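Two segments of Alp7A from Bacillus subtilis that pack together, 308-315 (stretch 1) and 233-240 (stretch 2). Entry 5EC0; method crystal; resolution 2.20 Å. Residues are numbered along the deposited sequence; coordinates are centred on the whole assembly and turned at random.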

ATOM      1  N   ALA A 308       2.661  -3.551  22.740  1.00 42.68           N
ATOM      2  CA  ALA A 308       3.718  -4.252  23.468  1.00 44.62           C
ATOM      3  C   ALA A 308       4.878  -4.626  22.551  1.00 45.21           C
ATOM      4  O   ALA A 308       6.033  -4.552  22.958  1.00 46.93           O
ATOM      5  CB  ALA A 308       3.161  -5.502  24.156  1.00 39.68           C
ATOM      6  N   GLN A 309       4.570  -5.030  21.319  1.00 40.52           N
ATOM      7  CA  GLN A 309       5.608  -5.328  20.339  1.00 42.91           C
ATOM      8  C   GLN A 309       6.452  -4.087  20.055  1.00 40.93           C
ATOM      9  O   GLN A 309       7.678  -4.143  20.080  1.00 41.46           O
ATOM     10  CB  GLN A 309       5.000  -5.844  19.030  1.00 46.76           C
ATOM     11  CG  GLN A 309       4.770  -7.347  18.949  1.00 52.43           C
ATOM     12  CD  GLN A 309       4.140  -7.768  17.612  1.00 62.97           C
ATOM     13  OE1 GLN A 309       3.960  -6.947  16.697  1.00 53.99           O
ATOM     14  NE2 GLN A 309       3.804  -9.050  17.498  1.00 71.88           N
ATOM     15  N   ALA A 310       5.784  -2.967  19.791  1.00 35.24           N
ATOM     16  CA  ALA A 310       6.461  -1.728  19.435  1.00 32.14           C
ATOM     17  C   ALA A 310       7.329  -1.240  20.579  1.00 45.49           C
ATOM     18  O   ALA A 310       8.470  -0.811  20.379  1.00 44.80           O
ATOM     19  CB  ALA A 310       5.451  -0.659  19.051  1.00 30.62           C
ATOM     20  N   GLU A 311       6.773  -1.309  21.782  1.00 45.98           N
ATOM     21  CA  GLU A 311       7.488  -0.929  22.989  1.00 45.94           C
ATOM     22  C   GLU A 311       8.762  -1.766  23.142  1.00 48.91           C
ATOM     23  O   GLU A 311       9.810  -1.250  23.527  1.00 43.08           O
ATOM     24  CB  GLU A 311       6.577  -1.089  24.215  1.00 46.72           C
ATOM     25  CG  GLU A 311       7.184  -0.601  25.534  1.00 59.24           C
ATOM     26  CD  GLU A 311       6.211  -0.701  26.699  1.00 68.41           C
ATOM     27  OE1 GLU A 311       4.987  -0.598  26.458  1.00 72.47           O
ATOM     28  OE2 GLU A 311       6.667  -0.879  27.851  1.00 70.29           O
ATOM     29  N   ASN A 312       8.671  -3.054  22.822  1.00 51.79           N
ATOM     30  CA  ASN A 312       9.783  -3.983  23.057  1.00 52.02           C
ATOM     31  C   ASN A 312      10.750  -4.117  21.886  1.00 52.84           C
ATOM     32  O   ASN A 312      11.818  -4.711  22.019  1.00 42.77           O
ATOM     33  CB  ASN A 312       9.248  -5.370  23.405  1.00 52.60           C
ATOM     34  CG  ASN A 312       8.504  -5.394  24.717  1.00 61.97           C
ATOM     35  OD1 ASN A 312       8.833  -4.649  25.643  1.00 68.16           O
ATOM     36  ND2 ASN A 312       7.496  -6.259  24.811  1.00 59.75           N
ATOM     37  N   THR A 313      10.362  -3.578  20.737  1.00 51.23           N
ATOM     38  CA  THR A 313      11.160  -3.715  19.530  1.00 45.91           C
ATOM     39  C   THR A 313      12.409  -2.867  19.633  1.00 44.32           C
ATOM     40  O   THR A 313      13.502  -3.304  19.299  1.00 41.44           O
ATOM     41  CB  THR A 313      10.362  -3.308  18.281  1.00 45.28           C
ATOM     42  OG1 THR A 313       9.436  -4.350  17.955  1.00 50.46           O
ATOM     43  CG2 THR A 313      11.290  -3.078  17.098  1.00 42.00           C
ATOM     44  N   PHE A 314      12.230  -1.636  20.088  1.00 45.74           N
ATOM     45  CA  PHE A 314      13.348  -0.731  20.279  1.00 50.27           C
ATOM     46  C   PHE A 314      13.332  -0.325  21.747  1.00 62.27           C
ATOM     47  O   PHE A 314      12.558   0.550  22.154  1.00 65.51           O
ATOM     48  CB  PHE A 314      13.254   0.490  19.348  1.00 47.64           C
ATOM     49  CG  PHE A 314      13.285   0.150  17.876  1.00 43.65           C
ATOM     50  CD1 PHE A 314      14.424  -0.399  17.298  1.00 46.00           C
ATOM     51  CD2 PHE A 314      12.178   0.393  17.068  1.00 38.60           C
ATOM     52  CE1 PHE A 314      14.452  -0.715  15.943  1.00 38.81           C
ATOM     53  CE2 PHE A 314      12.196   0.082  15.705  1.00 32.78           C
ATOM     54  CZ  PHE A 314      13.329  -0.470  15.144  1.00 34.65           C
ATOM     55  N   PRO A 315      14.161  -0.996  22.555  1.00 65.79           N
ATOM     56  CA  PRO A 315      14.169  -0.788  24.004  1.00 72.57           C
ATOM     57  C   PRO A 315      14.579   0.637  24.358  1.00 74.54           C
ATOM     58  O   PRO A 315      15.780   0.921  24.442  1.00 82.58           O
ATOM     59  CB  PRO A 315      15.207  -1.805  24.504  1.00 75.16           C
ATOM     60  CG  PRO A 315      15.361  -2.793  23.387  1.00 71.45           C
ATOM     61  CD  PRO A 315      15.151  -2.001  22.138  1.00 66.38           C
TER
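Stretch 2 233-240: RDSFVSNT

Stretch 2 begins with a short 3-10 segment, residues 233-235, and continues as a strand from Phe236 to Asn239. It runs roughly antiparallel to the helix of stretch 1, which ends at Thr313: the two axes cross at 147° and approach to 10.9 Å, a separation bridged by side chains without any hydrogen bond across the contact. The register follows this direction, with the CA atoms of Phe314 and Ser235 8.1 Å apart, those of Thr313 and Val237 7.7 Å, and those of Gln309 and Asn239 8.8 Å.

Phe314, the first residue to leave helical geometry, contributes the largest area. Its ring reaches the 3-10 segment, where the carbonyl oxygen of Asp234 lies at the ring edge, 3.3 Å from O to Phe314 CE1, and Ser235 O is 3.4 Å from Phe314 CZ. The same CZ atom packs against Val237 CG2 at 4.0 Å.

The alternation of the strand turns Val237 and Asn239 toward the helix and Phe236 away. Val237 CB lies 4.0 Å from Thr313 CG2. Asn239 sits between Gln309 and Thr313, one helical turn apart, with its CB 4.2 Å from Gln309 OE1 and its ND2 4.1 Å from Thr313 OG1. That hydroxyl instead donates to Gln309 O within the helix (2.8 Å from OG1 to O), and Asn239 ND2 is buried without a partner.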

ATOM      1  N   ARG A 233      21.098  -0.562   9.964  1.00 44.26           N
ATOM      2  CA  ARG A 233      20.239  -1.682   9.643  1.00 45.33           C
ATOM      3  C   ARG A 233      19.399  -2.168  10.829  1.00 48.18           C
ATOM      4  O   ARG A 233      18.292  -2.693  10.653  1.00 37.93           O
ATOM      5  CB  ARG A 233      21.104  -2.816   9.105  1.00 41.77           C
ATOM      6  CG  ARG A 233      20.421  -4.134   9.061  1.00 47.00           C
ATOM      7  CD  ARG A 233      21.408  -5.211   8.745  1.00 54.13           C
ATOM      8  NE  ARG A 233      20.773  -6.297   8.017  1.00 52.42           N
ATOM      9  CZ  ARG A 233      20.690  -6.343   6.696  1.00 50.69           C
ATOM     10  NH1 ARG A 233      21.209  -5.363   5.962  1.00 48.44           N
ATOM     11  NH2 ARG A 233      20.096  -7.373   6.118  1.00 56.85           N
ATOM     12  N   ASP A 234      19.918  -1.971  12.037  1.00 48.60           N
ATOM     13  CA  ASP A 234      19.214  -2.391  13.249  1.00 47.71           C
ATOM     14  C   ASP A 234      17.977  -1.544  13.528  1.00 45.68           C
ATOM     15  O   ASP A 234      17.144  -1.915  14.361  1.00 41.31           O
ATOM     16  CB  ASP A 234      20.149  -2.335  14.459  1.00 56.48           C
ATOM     17  CG  ASP A 234      21.189  -3.432  14.442  1.00 64.17           C
ATOM     18  OD1 ASP A 234      20.804  -4.611  14.250  1.00 64.09           O
ATOM     19  OD2 ASP A 234      22.385  -3.112  14.626  1.00 65.93           O
ATOM     20  N   SER A 235      17.860  -0.415  12.831  1.00 36.55           N
ATOM     21  CA  SER A 235      16.738   0.499  13.035  1.00 42.57           C
ATOM     22  C   SER A 235      15.515   0.110  12.209  1.00 41.47           C
ATOM     23  O   SER A 235      14.492   0.798  12.249  1.00 31.28           O
ATOM     24  CB  SER A 235      17.148   1.933  12.692  1.00 42.20           C
ATOM     25  OG  SER A 235      18.297   2.325  13.425  1.00 37.99           O
ATOM     26  N   PHE A 236      15.639  -0.990  11.465  1.00 33.36           N
ATOM     27  CA  PHE A 236      14.576  -1.499  10.600  1.00 33.89           C
ATOM     28  C   PHE A 236      14.158  -2.878  11.073  1.00 35.40           C
ATOM     29  O   PHE A 236      14.973  -3.800  11.043  1.00 43.29           O
ATOM     30  CB  PHE A 236      15.030  -1.634   9.134  1.00 32.40           C
ATOM     31  CG  PHE A 236      15.444  -0.352   8.465  1.00 31.76           C
ATOM     32  CD1 PHE A 236      16.748   0.125   8.587  1.00 36.30           C
ATOM     33  CD2 PHE A 236      14.564   0.321   7.629  1.00 30.32           C
ATOM     34  CE1 PHE A 236      17.145   1.280   7.934  1.00 32.57           C
ATOM     35  CE2 PHE A 236      14.942   1.483   6.972  1.00 30.02           C
ATOM     36  CZ  PHE A 236      16.241   1.965   7.122  1.00 31.12           C
ATOM     37  N   VAL A 237      12.901  -3.057  11.473  1.00 35.55           N
ATOM     38  CA  VAL A 237      12.473  -4.377  11.930  1.00 33.15           C
ATOM     39  C   VAL A 237      11.103  -4.757  11.368  1.00 40.73           C
ATOM     40  O   VAL A 237      10.203  -3.928  11.305  1.00 36.91           O
ATOM     41  CB  VAL A 237      12.449  -4.449  13.473  1.00 36.36           C
ATOM     42  CG1 VAL A 237      11.794  -5.738  13.949  1.00 35.03           C
ATOM     43  CG2 VAL A 237      13.872  -4.326  14.049  1.00 35.82           C
ATOM     44  N   SER A 238      10.968  -6.013  10.936  1.00 39.78           N
ATOM     45  CA  SER A 238       9.692  -6.546  10.475  1.00 32.57           C
ATOM     46  C   SER A 238       9.202  -7.708  11.352  1.00 33.84           C
ATOM     47  O   SER A 238       9.988  -8.577  11.722  1.00 41.98           O
ATOM     48  CB  SER A 238       9.811  -6.998   9.023  1.00 45.56           C
ATOM     49  OG  SER A 238       8.531  -7.229   8.462  1.00 45.04           O
ATOM     50  N   ASN A 239       7.906  -7.722  11.680  1.00 33.65           N
ATOM     51  CA  ASN A 239       7.297  -8.827  12.451  1.00 44.69           C
ATOM     52  C   ASN A 239       6.258  -9.622  11.672  1.00 54.65           C
ATOM     53  O   ASN A 239       5.573  -9.054  10.824  1.00 56.47           O
ATOM     54  CB  ASN A 239       6.620  -8.285  13.702  1.00 57.43           C
ATOM     55  CG  ASN A 239       7.599  -7.799  14.730  1.00 63.88           C
ATOM     56  OD1 ASN A 239       8.226  -8.591  15.430  1.00 68.76           O
ATOM     57  ND2 ASN A 239       7.732  -6.485  14.839  1.00 69.19           N
ATOM     58  N   THR A 240       6.109 -10.915  11.979  1.00 64.31           N
ATOM     59  CA  THR A 240       5.054 -11.721  11.360  1.00 69.33           C
ATOM     60  C   THR A 240       4.296 -12.666  12.323  1.00 79.84           C
ATOM     61  O   THR A 240       4.632 -13.848  12.475  1.00 78.55           O
ATOM     62  CB  THR A 240       5.616 -12.543  10.190  1.00 65.15           C
ATOM     63  OG1 THR A 240       6.372 -11.679   9.329  1.00 64.37           O
ATOM     64  CG2 THR A 240       4.482 -13.168   9.392  1.00 57.41           C
TER